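Local coordinates for protein biuret hydrolase (PDB 6C62) that hydrolyses 1-carboxybiuret to urea-1,3-dicarboxylate and ammonia, a step of atrazine degradation, as a member of the amidase family, at residues Ile175-Pro178 and Ala179-Gly183; Leu187-Phe191 and Gly192-Arg196; Val62-Pro65 and Leu66-Leu69. One frame throughout, in Å; residues are numbered along the deposited sequence.

Contact 1: Ile175-Pro178 and Ala179-Gly183; sequences IRVP and ASLCG
V177 and L181 sit one turn apart on a short helix, and their branches meet at CG1 of V177 and CD1 of L181, 4.2 Å apart. L181 places CG beside its own backbone N (chi1 -56°), which brings that carbon to 3.3 Å from V177 O. The same oxygen accepts the L181 N-H at 2.9 Å from O to N, almost straight at 171°. Around it, A179 N bonds to I175 O and S180 N to R176 O. The last of the series, C182 N to P178 O at 2.9 Å, comes in tilted from the carbonyl plane, and C182 CB leans on that oxygen too. This is helix 176-182 of the amidase fold, which follows closely on S174, the probable acyl-ester nucleophile; the P178 ring lies about 5 Å from the S174 side chain. P178 stands near the N-terminal end of the helix, where its missing N-H costs little. G183 then leaves the helix with positive phi. Further out, the R176 guanidinium forms a salt bridge with D170 and hydrogen-bonds Q429, while S180 OG, anti to its backbone N, is hydrogen-bonded to T372 and to the G427 N-H.

Contact 2: Leu187-Phe191 and Gly192-Arg196; sequences LKPTF and GRLSR
A type II beta turn from T190 to R193 reverses the chain just beyond strand 185-188, with F191 and G192 at its two middle positions. It is closed by R193 N donating to T190 O at 3.1 Å, the donor standing above the carbonyl plane. A water also donates to T190 O and accepts from L194 N, 3.1 Å from that nitrogen, so the T190 carbonyl accepts twice, from R193 N directly and from the water that links it to L194. G192 has positive phi (89°), where a side chain would be jammed against the F191 carbonyl. Flanking the turn, P189 packs on R193 and L194: its CB lies 4.0 Å from R193 CB, and its CG lies 3.8 Å from L194 CD1, the proline and leucine side chains crossing at about a right angle. The strand leading in belongs to the central mixed sheet of the amidase fold, between strands 208-213 and 411-416. F191 sets CG anti to its backbone N (chi1 -172°), and the ring reaches R196, with CZ 3.6 Å from NH1. Ring and guanidinium planes are 89° apart. That NH1 is held by hydrogen bonds to the carbonyls of H204 and D207, and NH2 forms a salt bridge with an acidic side chain on the chain of another protein in the assembly. R193, its chain bent at chi2 and chi3, carries its guanidinium to a salt bridge with E437.

Contact 3: Val62-Pro65 and Leu66-Leu69; sequences VLPP and LAGL
L63 turns CG away from its carbonyl carbon and beside its backbone N (chi1 -67°), and with the next torsion extended its CD1 comes to 4.1 Å from A67 CB. The L63 CB is nearer still, 3.7 Å from the same methyl. L63 precedes, and A67 ends, a type I beta turn from P64 to A67, which overlaps a type II turn from L66 to L69, in the loop between helix 43-58 and strand 70-74 of the amidase fold. A67 is therefore the last residue of the first turn and a middle one of the second, and its methyl group points back to the incoming chain, touching the ring of P64 through CD at 4.0 Å as well as L63. P65, at the second position of the first turn, has the phi that its ring favours and that such a turn needs. In the second turn L69 N donates to L66 O at 3.0 Å, and G68 has positive phi (90°), a backbone shape in which a CB would press on the A67 carbonyl. L63 and A67 rest on helix 43-58, L63 against R56 and R57 and A67 against I53. L66 faces the other way, toward I7 of helix 3-11 and L221 and A225 of helix 216-226, and its CD2 folds back to 3.7 Å from P65 O. The first turn is closed by A67 N donating to P64 O, 3.1 Å away, at an N-H...O angle of 150° and from well above the carbonyl plane.

Overall arrangement
From the N terminus, contact 3 comes first: its two turns bring the chain from helix 43-58 into strand 70-74, near one end of the main sheet. About a hundred residues later contact 1 forms helix 176-182, close to the centre of the chain, and strand 185-188 carries it on to contact 2, which turns the chain before strand 208-213. The three follow in series, neither nesting nor crossing. Contacts 1 and 2 touch, I175 CD1 packing 3.7 Å from L187 O and R176 NH2 lying against K188 CD. Contact 3 stays apart, its nearest atoms about 11 Å from contact 2 and about 15 Å from contact 1; helix 216-226 packs against both L66 and L187.

Contact 1: Ile175-Pro178 and Ala179-Gly183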
ATOM      1  N   ILE A 175       8.315 -16.343  14.924  1.00 10.11           N
ATOM      2  CA  ILE A 175       9.241 -17.450  14.730  1.00 10.76           C
ATOM      3  C   ILE A 175      10.417 -17.308  15.679  1.00 10.55           C
ATOM      4  O   ILE A 175      10.839 -18.269  16.363  1.00 10.74           O
ATOM      5  CB  ILE A 175       9.771 -17.507  13.285  1.00 10.92           C
ATOM      6  CG1 ILE A 175       8.711 -18.100  12.367  1.00 11.51           C
ATOM      7  CG2 ILE A 175      11.067 -18.337  13.162  1.00 11.94           C
ATOM      8  CD1 ILE A 175       9.005 -17.926  10.864  1.00 12.82           C
ATOM      9  N   ARG A 176      10.968 -16.108  15.700  1.00 10.60           N
ATOM     10  CA  ARG A 176      12.124 -15.811  16.533  1.00 10.17           C
ATOM     11  C   ARG A 176      11.862 -15.973  18.035  1.00 10.53           C
ATOM     12  O   ARG A 176      12.737 -16.460  18.746  1.00 10.35           O
ATOM     13  CB  ARG A 176      12.654 -14.407  16.168  1.00  9.75           C
ATOM     14  CG  ARG A 176      13.179 -14.359  14.757  1.00  9.22           C
ATOM     15  CD  ARG A 176      13.271 -12.900  14.333  1.00  9.63           C
ATOM     16  NE  ARG A 176      11.949 -12.316  14.131  1.00  9.69           N
ATOM     17  CZ  ARG A 176      11.711 -11.003  14.055  1.00 10.09           C
ATOM     18  NH1 ARG A 176      12.690 -10.152  14.228  1.00  9.91           N
ATOM     19  NH2 ARG A 176      10.476 -10.533  13.808  1.00  9.42           N
ATOM     20  N   VAL A 177      10.693 -15.596  18.534  1.00 10.83           N
ATOM     21  CA  VAL A 177      10.393 -15.718  19.941  1.00 11.61           C
ATOM     22  C   VAL A 177      10.354 -17.222  20.420  1.00 13.19           C
ATOM     23  O   VAL A 177      11.062 -17.578  21.398  1.00 13.12           O
ATOM     24  CB  VAL A 177       9.106 -14.932  20.319  1.00 12.04           C
ATOM     25  CG1 VAL A 177       8.662 -15.211  21.761  1.00 11.56           C
ATOM     26  CG2 VAL A 177       9.348 -13.407  20.129  1.00 12.54           C
ATOM     27  N   PRO A 178       9.570 -18.095  19.771  1.00 11.77           N
ATOM     28  CA  PRO A 178       9.627 -19.500  20.177  1.00 12.13           C
ATOM     29  C   PRO A 178      10.964 -20.186  19.934  1.00 11.78           C
ATOM     30  O   PRO A 178      11.332 -21.053  20.697  1.00 11.93           O
ATOM     31  CB  PRO A 178       8.499 -20.188  19.375  1.00 13.43           C
ATOM     32  CG  PRO A 178       8.061 -19.198  18.380  1.00 14.30           C
ATOM     33  CD  PRO A 178       8.527 -17.821  18.777  1.00 12.92           C
ATOM     34  N   ALA A 179      11.695 -19.810  18.899  1.00 10.70           N
ATOM     35  CA  ALA A 179      13.029 -20.320  18.729  1.00 10.87           C
ATOM     36  C   ALA A 179      13.879 -19.951  19.944  1.00 11.01           C
ATOM     37  O   ALA A 179      14.584 -20.816  20.513  1.00 11.49           O
ATOM     38  CB  ALA A 179      13.688 -19.778  17.460  1.00  9.99           C
ATOM     39  N   SER A 180      13.785 -18.694  20.364  1.00 11.58           N
ATOM     40  CA  SER A 180      14.526 -18.226  21.548  1.00 11.35           C
ATOM     41  C   SER A 180      14.157 -19.005  22.819  1.00 12.33           C
ATOM     42  O   SER A 180      15.037 -19.522  23.539  1.00 12.80           O
ATOM     43  CB  SER A 180      14.286 -16.764  21.782  1.00 11.06           C
ATOM     44  OG  SER A 180      15.056 -16.216  22.835  1.00 10.57           O
ATOM     45  N   LEU A 181      12.869 -19.017  23.117  1.00 12.51           N
ATOM     46  CA  LEU A 181      12.365 -19.586  24.319  1.00 12.78           C
ATOM     47  C   LEU A 181      12.437 -21.119  24.413  1.00 13.49           C
ATOM     48  O   LEU A 181      12.649 -21.622  25.528  1.00 13.21           O
ATOM     49  CB  LEU A 181      10.993 -19.075  24.625  1.00 12.74           C
ATOM     50  CG  LEU A 181      10.842 -17.567  24.727  1.00 12.92           C
ATOM     51  CD1 LEU A 181       9.504 -17.239  25.360  1.00 13.86           C
ATOM     52  CD2 LEU A 181      11.959 -16.956  25.547  1.00 13.59           C
ATOM     53  N   CYS A 182      12.338 -21.820  23.283  1.00 13.24           N
ATOM     54  CA  CYS A 182      12.453 -23.287  23.229  1.00 13.83           C
ATOM     55  C   CYS A 182      13.888 -23.791  22.976  1.00 13.58           C
ATOM     56  O   CYS A 182      14.144 -25.012  23.040  1.00 12.79           O
ATOM     57  CB  CYS A 182      11.507 -23.866  22.193  1.00 13.63           C
ATOM     58  SG  CYS A 182       9.788 -23.789  22.705  1.00 16.79           S
ATOM     59  N   GLY A 183      14.817 -22.899  22.663  1.00 12.39           N
ATOM     60  CA  GLY A 183      16.134 -23.330  22.361  1.00 12.09           C
ATOM     61  C   GLY A 183      16.261 -24.114  21.069  1.00 11.88           C
ATOM     62  O   GLY A 183      16.958 -25.132  21.024  1.00 12.29           O
TER

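Contact 2: Leu187-Phe191 and Gly192-Arg196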
ATOM      1  N   LEU A 187      14.352 -19.347  11.230  1.00 10.47           N
ATOM      2  CA  LEU A 187      14.674 -18.485  10.156  1.00 11.51           C
ATOM      3  C   LEU A 187      13.425 -17.722   9.754  1.00 11.54           C
ATOM      4  O   LEU A 187      12.407 -18.337   9.364  1.00 10.09           O
ATOM      5  CB  LEU A 187      15.185 -19.298   8.946  1.00 12.27           C
ATOM      6  CG  LEU A 187      15.316 -18.544   7.597  1.00 13.33           C
ATOM      7  CD1 LEU A 187      16.373 -17.470   7.677  1.00 13.63           C
ATOM      8  CD2 LEU A 187      15.613 -19.518   6.455  1.00 13.12           C
ATOM      9  N   LYS A 188      13.497 -16.404   9.835  1.00 11.39           N
ATOM     10  CA  LYS A 188      12.466 -15.519   9.273  1.00 11.11           C
ATOM     11  C   LYS A 188      13.100 -14.967   8.035  1.00 10.35           C
ATOM     12  O   LYS A 188      13.986 -14.131   8.140  1.00 10.62           O
ATOM     13  CB  LYS A 188      12.127 -14.411  10.235  1.00 11.72           C
ATOM     14  CG  LYS A 188      11.031 -13.516   9.677  1.00 12.11           C
ATOM     15  CD  LYS A 188      10.965 -12.108  10.274  1.00 12.63           C
ATOM     16  CE  LYS A 188      12.153 -11.244   9.973  1.00 12.96           C
ATOM     17  NZ  LYS A 188      12.221 -10.930   8.541  1.00 13.17           N
ATOM     18  N   PRO A 189      12.729 -15.473   6.861  1.00  9.99           N
ATOM     19  CA  PRO A 189      13.323 -14.963   5.655  1.00 10.20           C
ATOM     20  C   PRO A 189      12.920 -13.509   5.365  1.00  9.65           C
ATOM     21  O   PRO A 189      12.162 -12.883   6.131  1.00  9.30           O
ATOM     22  CB  PRO A 189      12.798 -15.909   4.546  1.00 10.15           C
ATOM     23  CG  PRO A 189      12.233 -17.084   5.286  1.00 10.77           C
ATOM     24  CD  PRO A 189      11.679 -16.450   6.538  1.00 10.23           C
ATOM     25  N   THR A 190      13.519 -12.968   4.327  1.00  9.73           N
ATOM     26  CA  THR A 190      13.180 -11.611   3.853  1.00  9.75           C
ATOM     27  C   THR A 190      11.660 -11.518   3.591  1.00  9.52           C
ATOM     28  O   THR A 190      11.051 -12.452   3.090  1.00  9.29           O
ATOM     29  CB  THR A 190      13.896 -11.302   2.537  1.00 10.31           C
ATOM     30  OG1 THR A 190      15.317 -11.431   2.713  1.00 10.11           O
ATOM     31  CG2 THR A 190      13.551  -9.944   2.041  1.00 10.36           C
ATOM     32  N   PHE A 191      11.036 -10.396   3.928  1.00  9.57           N
ATOM     33  CA  PHE A 191       9.648 -10.189   3.542  1.00  9.39           C
ATOM     34  C   PHE A 191       9.514 -10.346   2.019  1.00 10.98           C
ATOM     35  O   PHE A 191      10.241  -9.710   1.237  1.00 11.06           O
ATOM     36  CB  PHE A 191       9.172  -8.801   3.968  1.00 10.15           C
ATOM     37  CG  PHE A 191       7.698  -8.595   3.778  1.00  9.80           C
ATOM     38  CD1 PHE A 191       6.779  -9.078   4.711  1.00  9.51           C
ATOM     39  CD2 PHE A 191       7.241  -8.093   2.603  1.00 11.00           C
ATOM     40  CE1 PHE A 191       5.420  -8.979   4.501  1.00  9.70           C
ATOM     41  CE2 PHE A 191       5.860  -8.002   2.342  1.00 11.22           C
ATOM     42  CZ  PHE A 191       4.939  -8.471   3.313  1.00 10.87           C
ATOM     43  N   GLY A 192       8.608 -11.193   1.584  1.00 11.46           N
ATOM     44  CA  GLY A 192       8.358 -11.460   0.169  1.00 10.52           C
ATOM     45  C   GLY A 192       9.185 -12.548  -0.442  1.00 10.65           C
ATOM     46  O   GLY A 192       9.071 -12.776  -1.642  1.00 11.43           O
ATOM     47  N   ARG A 193       9.990 -13.252   0.344  1.00 10.02           N
ATOM     48  CA  ARG A 193      10.755 -14.369  -0.162  1.00 10.77           C
ATOM     49  C   ARG A 193       9.924 -15.643  -0.405  1.00 11.86           C
ATOM     50  O   ARG A 193      10.036 -16.288  -1.438  1.00 10.93           O
ATOM     51  CB  ARG A 193      11.904 -14.665   0.828  1.00 11.93           C
ATOM     52  CG  ARG A 193      12.731 -15.888   0.522  1.00 12.69           C
ATOM     53  CD  ARG A 193      13.626 -15.746  -0.691  1.00 13.40           C
ATOM     54  NE  ARG A 193      14.833 -14.985  -0.354  1.00 14.05           N
ATOM     55  CZ  ARG A 193      15.852 -14.775  -1.203  1.00 13.36           C
ATOM     56  NH1 ARG A 193      16.919 -14.107  -0.799  1.00 14.39           N
ATOM     57  NH2 ARG A 193      15.781 -15.171  -2.439  1.00 13.67           N
ATOM     58  N   LEU A 194       9.195 -16.064   0.644  1.00 11.73           N
ATOM     59  CA  LEU A 194       8.464 -17.307   0.636  1.00 11.00           C
ATOM     60  C   LEU A 194       6.954 -17.064   0.494  1.00 10.53           C
ATOM     61  O   LEU A 194       6.353 -16.194   1.170  1.00 10.74           O
ATOM     62  CB  LEU A 194       8.765 -18.111   1.890  1.00 11.77           C
ATOM     63  CG  LEU A 194      10.142 -18.627   2.146  1.00 11.99           C
ATOM     64  CD1 LEU A 194      10.132 -19.592   3.317  1.00 12.13           C
ATOM     65  CD2 LEU A 194      10.725 -19.363   0.932  1.00 12.33           C
ATOM     66  N   SER A 195       6.353 -17.842  -0.403  1.00  9.53           N
ATOM     67  CA  SER A 195       4.936 -17.658  -0.786  1.00 10.17           C
ATOM     68  C   SER A 195       4.018 -17.846   0.404  1.00 10.16           C
ATOM     69  O   SER A 195       4.170 -18.823   1.190  1.00 10.48           O
ATOM     70  CB  SER A 195       4.530 -18.657  -1.841  1.00 10.95           C
ATOM     71  OG  SER A 195       3.123 -18.533  -2.077  1.00 11.13           O
ATOM     72  N   ARG A 196       3.076 -16.954   0.537  1.00 10.06           N
ATOM     73  CA  ARG A 196       2.119 -17.009   1.648  1.00 11.01           C
ATOM     74  C   ARG A 196       0.795 -17.677   1.218  1.00 11.81           C
ATOM     75  O   ARG A 196      -0.116 -17.775   2.002  1.00 10.94           O
ATOM     76  CB  ARG A 196       1.829 -15.583   2.150  1.00 11.44           C
ATOM     77  CG  ARG A 196       3.062 -14.961   2.718  1.00 11.55           C
ATOM     78  CD  ARG A 196       2.853 -13.589   3.355  1.00 12.26           C
ATOM     79  NE  ARG A 196       2.059 -12.642   2.569  1.00 12.87           N
ATOM     80  CZ  ARG A 196       1.851 -11.381   2.924  1.00 12.57           C
ATOM     81  NH1 ARG A 196       2.405 -10.875   4.040  1.00 13.33           N
ATOM     82  NH2 ARG A 196       1.115 -10.609   2.178  1.00 13.36           N
TER
HETATM   83  O   HOH W   1       9.503 -14.828   3.467  1.00 12.37           O

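Contact 3: Val62-Pro65 and Leu66-Leu69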
ATOM      1  N   VAL A  62      17.150 -41.671  -7.403  1.00 21.52           N
ATOM      2  CA  VAL A  62      17.820 -40.659  -6.639  1.00 22.41           C
ATOM      3  C   VAL A  62      16.730 -39.957  -5.795  1.00 23.37           C
ATOM      4  O   VAL A  62      15.768 -39.500  -6.336  1.00 22.03           O
ATOM      5  CB  VAL A  62      18.601 -39.689  -7.515  1.00 24.38           C
ATOM      6  CG1 VAL A  62      19.150 -38.518  -6.698  1.00 25.44           C
ATOM      7  CG2 VAL A  62      19.792 -40.406  -8.100  1.00 27.32           C
ATOM      8  N   LEU A  63      16.890 -39.933  -4.470  1.00 22.19           N
ATOM      9  CA  LEU A  63      15.847 -39.351  -3.624  1.00 22.61           C
ATOM     10  C   LEU A  63      15.934 -37.846  -3.552  1.00 21.52           C
ATOM     11  O   LEU A  63      17.014 -37.295  -3.681  1.00 18.69           O
ATOM     12  CB  LEU A  63      15.922 -39.943  -2.230  1.00 21.82           C
ATOM     13  CG  LEU A  63      15.564 -41.430  -2.186  1.00 22.45           C
ATOM     14  CD1 LEU A  63      15.839 -41.945  -0.781  1.00 26.16           C
ATOM     15  CD2 LEU A  63      14.142 -41.645  -2.597  1.00 23.02           C
ATOM     16  N   PRO A  64      14.796 -37.162  -3.345  1.00 20.66           N
ATOM     17  CA  PRO A  64      14.892 -35.712  -3.221  1.00 21.02           C
ATOM     18  C   PRO A  64      15.521 -35.316  -1.842  1.00 18.06           C
ATOM     19  O   PRO A  64      15.739 -36.186  -0.941  1.00 17.82           O
ATOM     20  CB  PRO A  64      13.442 -35.252  -3.458  1.00 21.93           C
ATOM     21  CG  PRO A  64      12.652 -36.400  -2.917  1.00 21.94           C
ATOM     22  CD  PRO A  64      13.413 -37.626  -3.346  1.00 21.44           C
ATOM     23  N   PRO A  65      15.908 -34.057  -1.696  1.00 17.12           N
ATOM     24  CA  PRO A  65      16.796 -33.666  -0.602  1.00 16.83           C
ATOM     25  C   PRO A  65      16.234 -33.772   0.799  1.00 16.29           C
ATOM     26  O   PRO A  65      17.023 -33.834   1.759  1.00 18.83           O
ATOM     27  CB  PRO A  65      17.086 -32.188  -0.878  1.00 17.92           C
ATOM     28  CG  PRO A  65      16.619 -31.966  -2.208  1.00 17.67           C
ATOM     29  CD  PRO A  65      15.648 -32.961  -2.631  1.00 16.82           C
ATOM     30  N   LEU A  66      14.920 -33.776   0.944  1.00 14.84           N
ATOM     31  CA  LEU A  66      14.312 -33.969   2.285  1.00 14.48           C
ATOM     32  C   LEU A  66      13.622 -35.328   2.413  1.00 13.76           C
ATOM     33  O   LEU A  66      12.734 -35.506   3.255  1.00 13.75           O
ATOM     34  CB  LEU A  66      13.304 -32.849   2.576  1.00 14.17           C
ATOM     35  CG  LEU A  66      13.911 -31.417   2.613  1.00 15.64           C
ATOM     36  CD1 LEU A  66      12.855 -30.391   2.951  1.00 15.39           C
ATOM     37  CD2 LEU A  66      15.030 -31.294   3.598  1.00 16.14           C
ATOM     38  N   ALA A  67      14.000 -36.298   1.605  1.00 12.68           N
ATOM     39  CA  ALA A  67      13.260 -37.568   1.532  1.00 12.31           C
ATOM     40  C   ALA A  67      13.119 -38.283   2.845  1.00 12.09           C
ATOM     41  O   ALA A  67      14.098 -38.700   3.452  1.00 12.96           O
ATOM     42  CB  ALA A  67      13.897 -38.517   0.502  1.00 13.04           C
ATOM     43  N   GLY A  68      11.883 -38.383   3.306  1.00 12.58           N
ATOM     44  CA  GLY A  68      11.524 -39.104   4.513  1.00 13.01           C
ATOM     45  C   GLY A  68      11.542 -38.282   5.789  1.00 12.50           C
ATOM     46  O   GLY A  68      11.238 -38.809   6.853  1.00 13.96           O
ATOM     47  N   LEU A  69      11.891 -37.000   5.708  1.00 12.95           N
ATOM     48  CA  LEU A  69      12.075 -36.144   6.904  1.00 12.86           C
ATOM     49  C   LEU A  69      10.707 -35.755   7.467  1.00 12.98           C
ATOM     50  O   LEU A  69       9.898 -35.165   6.781  1.00 12.63           O
ATOM     51  CB  LEU A  69      12.872 -34.898   6.561  1.00 13.76           C
ATOM     52  CG  LEU A  69      13.258 -34.036   7.777  1.00 14.63           C
ATOM     53  CD1 LEU A  69      14.417 -34.649   8.530  1.00 16.42           C
ATOM     54  CD2 LEU A  69      13.633 -32.647   7.404  1.00 16.09           C
TER